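PDB 6QE2: monoacylglycerol lipase from Palaeococcus ferrophilus, which hydrolyses monoacylglycerols, probably releasing glycerol and a free fatty acid. Local coordinates for residues Y44-P49 / D71-E76. Numbering follows the deposited sequence.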
loop_
_atom_site.group_PDB
_atom_site.type_symbol
_atom_site.label_atom_id
_atom_site.label_comp_id
_atom_site.label_asym_id
_atom_site.label_seq_id
_atom_site.Cartn_x
_atom_site.Cartn_y
_atom_site.Cartn_z
ATOM N N TYR A 44 -4.849 4.003 -12.633
ATOM C CA TYR A 44 -3.759 3.255 -13.247
ATOM C C TYR A 44 -3.377 2.164 -12.261
ATOM O O TYR A 44 -2.894 2.457 -11.162
ATOM C CB TYR A 44 -2.573 4.161 -13.573
ATOM C CG TYR A 44 -1.558 3.554 -14.523
ATOM C CD1 TYR A 44 -0.848 2.409 -14.180
ATOM C CD2 TYR A 44 -1.311 4.126 -15.759
ATOM C CE1 TYR A 44 0.077 1.852 -15.043
ATOM C CE2 TYR A 44 -0.387 3.575 -16.630
ATOM C CZ TYR A 44 0.306 2.440 -16.260
ATOM O OH TYR A 44 1.231 1.887 -17.114
ATOM N N ALA A 45 -3.612 0.915 -12.645
ATOM C CA ALA A 45 -3.313 -0.222 -11.792
ATOM C C ALA A 45 -2.142 -1.002 -12.365
ATOM O O ALA A 45 -1.934 -1.046 -13.580
ATOM C CB ALA A 45 -4.531 -1.141 -11.653
ATOM N N PHE A 46 -1.377 -1.625 -11.477
ATOM C CA PHE A 46 -0.329 -2.533 -11.911
ATOM C C PHE A 46 -0.166 -3.591 -10.834
ATOM O O PHE A 46 -0.534 -3.384 -9.678
ATOM C CB PHE A 46 1.010 -1.814 -12.160
ATOM C CG PHE A 46 1.671 -1.295 -10.900
ATOM C CD1 PHE A 46 1.334 -0.056 -10.375
ATOM C CD2 PHE A 46 2.617 -2.060 -10.233
ATOM C CE1 PHE A 46 1.936 0.415 -9.214
ATOM C CE2 PHE A 46 3.218 -1.599 -9.065
ATOM C CZ PHE A 46 2.873 -0.359 -8.558
ATOM N N ASP A 47 0.387 -4.730 -11.225
ATOM C CA ASP A 47 0.775 -5.759 -10.273
ATOM C C ASP A 47 2.284 -5.707 -10.099
ATOM O O ASP A 47 3.026 -5.646 -11.085
ATOM C CB ASP A 47 0.313 -7.143 -10.737
ATOM C CG ASP A 47 -1.194 -7.334 -10.596
ATOM O OD1 ASP A 47 -1.862 -6.428 -10.054
ATOM O OD2 ASP A 47 -1.716 -8.389 -11.016
ATOM N N TRP A 48 2.732 -5.664 -8.842
ATOM C CA TRP A 48 4.157 -5.648 -8.541
ATOM C C TRP A 48 4.870 -6.821 -9.199
ATOM O O TRP A 48 4.257 -7.871 -9.429
ATOM C CB TRP A 48 4.404 -5.758 -7.040
ATOM C CG TRP A 48 4.082 -4.585 -6.166
ATOM C CD1 TRP A 48 2.899 -3.902 -6.086
ATOM C CD2 TRP A 48 4.934 -4.029 -5.157
ATOM N NE1 TRP A 48 2.980 -2.933 -5.113
ATOM C CE2 TRP A 48 4.217 -2.993 -4.525
ATOM C CE3 TRP A 48 6.239 -4.303 -4.732
ATOM C CZ2 TRP A 48 4.763 -2.225 -3.495
ATOM C CZ3 TRP A 48 6.778 -3.545 -3.704
ATOM C CH2 TRP A 48 6.043 -2.513 -3.100
ATOM N N PRO A 49 6.166 -6.694 -9.469
ATOM C CA PRO A 49 6.959 -7.872 -9.836
ATOM C C PRO A 49 6.768 -8.970 -8.799
ATOM O O PRO A 49 6.681 -8.702 -7.598
ATOM C CB PRO A 49 8.396 -7.342 -9.841
ATOM C CG PRO A 49 8.262 -5.863 -10.067
ATOM C CD PRO A 49 6.972 -5.464 -9.409
ATOM N N ASP A 71 7.546 5.862 -11.034
ATOM C CA ASP A 71 8.234 6.862 -11.838
ATOM C C ASP A 71 7.825 6.699 -13.296
ATOM O O ASP A 71 7.464 7.651 -13.954
ATOM C CB ASP A 71 9.747 6.674 -11.766
ATOM C CG ASP A 71 10.357 7.224 -10.507
ATOM O OD1 ASP A 71 9.747 8.067 -9.839
ATOM O OD2 ASP A 71 11.482 6.810 -10.197
ATOM N N SER A 72 7.916 5.471 -13.790
ATOM C CA SER A 72 7.553 5.142 -15.155
ATOM C C SER A 72 6.094 5.457 -15.463
ATOM O O SER A 72 5.786 5.925 -16.541
ATOM C CB SER A 72 7.855 3.671 -15.454
ATOM O OG SER A 72 6.819 2.818 -15.031
ATOM N N ILE A 73 5.202 5.196 -14.517
ATOM C CA ILE A 73 3.791 5.485 -14.742
ATOM C C ILE A 73 3.565 6.987 -14.846
ATOM O O ILE A 73 2.797 7.452 -15.696
ATOM C CB ILE A 73 2.941 4.856 -13.622
ATOM C CG1 ILE A 73 3.009 3.327 -13.696
ATOM C CG2 ILE A 73 1.496 5.343 -13.706
ATOM C CD1 ILE A 73 2.397 2.633 -12.484
ATOM N N ILE A 74 4.214 7.771 -13.979
ATOM C CA ILE A 74 4.056 9.222 -14.041
ATOM C C ILE A 74 4.632 9.769 -15.347
ATOM O O ILE A 74 4.067 10.691 -15.950
ATOM C CB ILE A 74 4.685 9.880 -12.799
ATOM C CG1 ILE A 74 3.885 9.504 -11.549
ATOM C CG2 ILE A 74 4.736 11.396 -12.938
ATOM C CD1 ILE A 74 4.485 10.022 -10.264
ATOM N N GLU A 75 5.743 9.199 -15.820
ATOM C CA GLU A 75 6.279 9.611 -17.120
ATOM C C GLU A 75 5.302 9.300 -18.248
ATOM O O GLU A 75 5.120 10.109 -19.166
ATOM C CB GLU A 75 7.607 8.902 -17.400
ATOM C CG GLU A 75 8.269 9.375 -18.705
ATOM C CD GLU A 75 9.624 8.743 -18.974
ATOM O OE1 GLU A 75 10.560 8.894 -18.160
ATOM O OE2 GLU A 75 9.757 8.111 -20.045
ATOM N N GLU A 76 4.667 8.124 -18.197
ATOM C CA GLU A 76 3.698 7.744 -19.221
ATOM C C GLU A 76 2.483 8.661 -19.212
ATOM O O GLU A 76 1.979 9.053 -20.272
ATOM C CB GLU A 76 3.261 6.296 -19.004
ATOM C CG GLU A 76 2.153 5.830 -19.941
ATOM C CD GLU A 76 1.633 4.455 -19.576
ATOM O OE1 GLU A 76 2.274 3.782 -18.737
ATOM O OE2 GLU A 76 0.588 4.044 -20.125
#
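The Tyr44 ring carries Ile73 on one face and the carboxylate of Glu76 at its edge. Ile73 CG2 sits almost straight above the middle of the ring, 3.6 Å from the centroid, a CH-pi contact. Along the other branch of the same side chain, Ile73 CD1 comes 3.5 Å from Tyr44 CE1. At the edge, the plane of the Glu76 carboxylate stands nearly upright to the ring, 82° between them. Tyr44 OH donates to Glu76 OE1 at 2.7 Å, meeting that oxygen on its syn side but 22° out of the carboxylate plane. Glu76 gets there by an extended chain, CG anti to the backbone N (chi1 175°), which reaches from the helix to the phenol. The Phe46 ring meets Ile73 obliquely, Phe46 CD1 lying 3.6 Å from Ile73 CD1, so this one methyl touches both aromatic rings. Tyr44 and Phe46, two apart on strand 42-46, both face helix 63-77, which packs against the central sheet of the alpha/beta-hydrolase fold; the axes of 44-46 and 71-76 come within 10.7 Å and run roughly antiparallel. Strand 42-46 sits next to the outermost strand 5-8 in that sheet, and from the latter Arg5 gives the phenol oxygen, already donating to Glu76, a second bond through NH1. Arg5 also touches the Glu76 side chain, and its charge would probably favour the ionised carboxylate. Through NH2 the same guanidinium hydrogen-bonds to Ser72 OG, one residue before Ile73 on the helix.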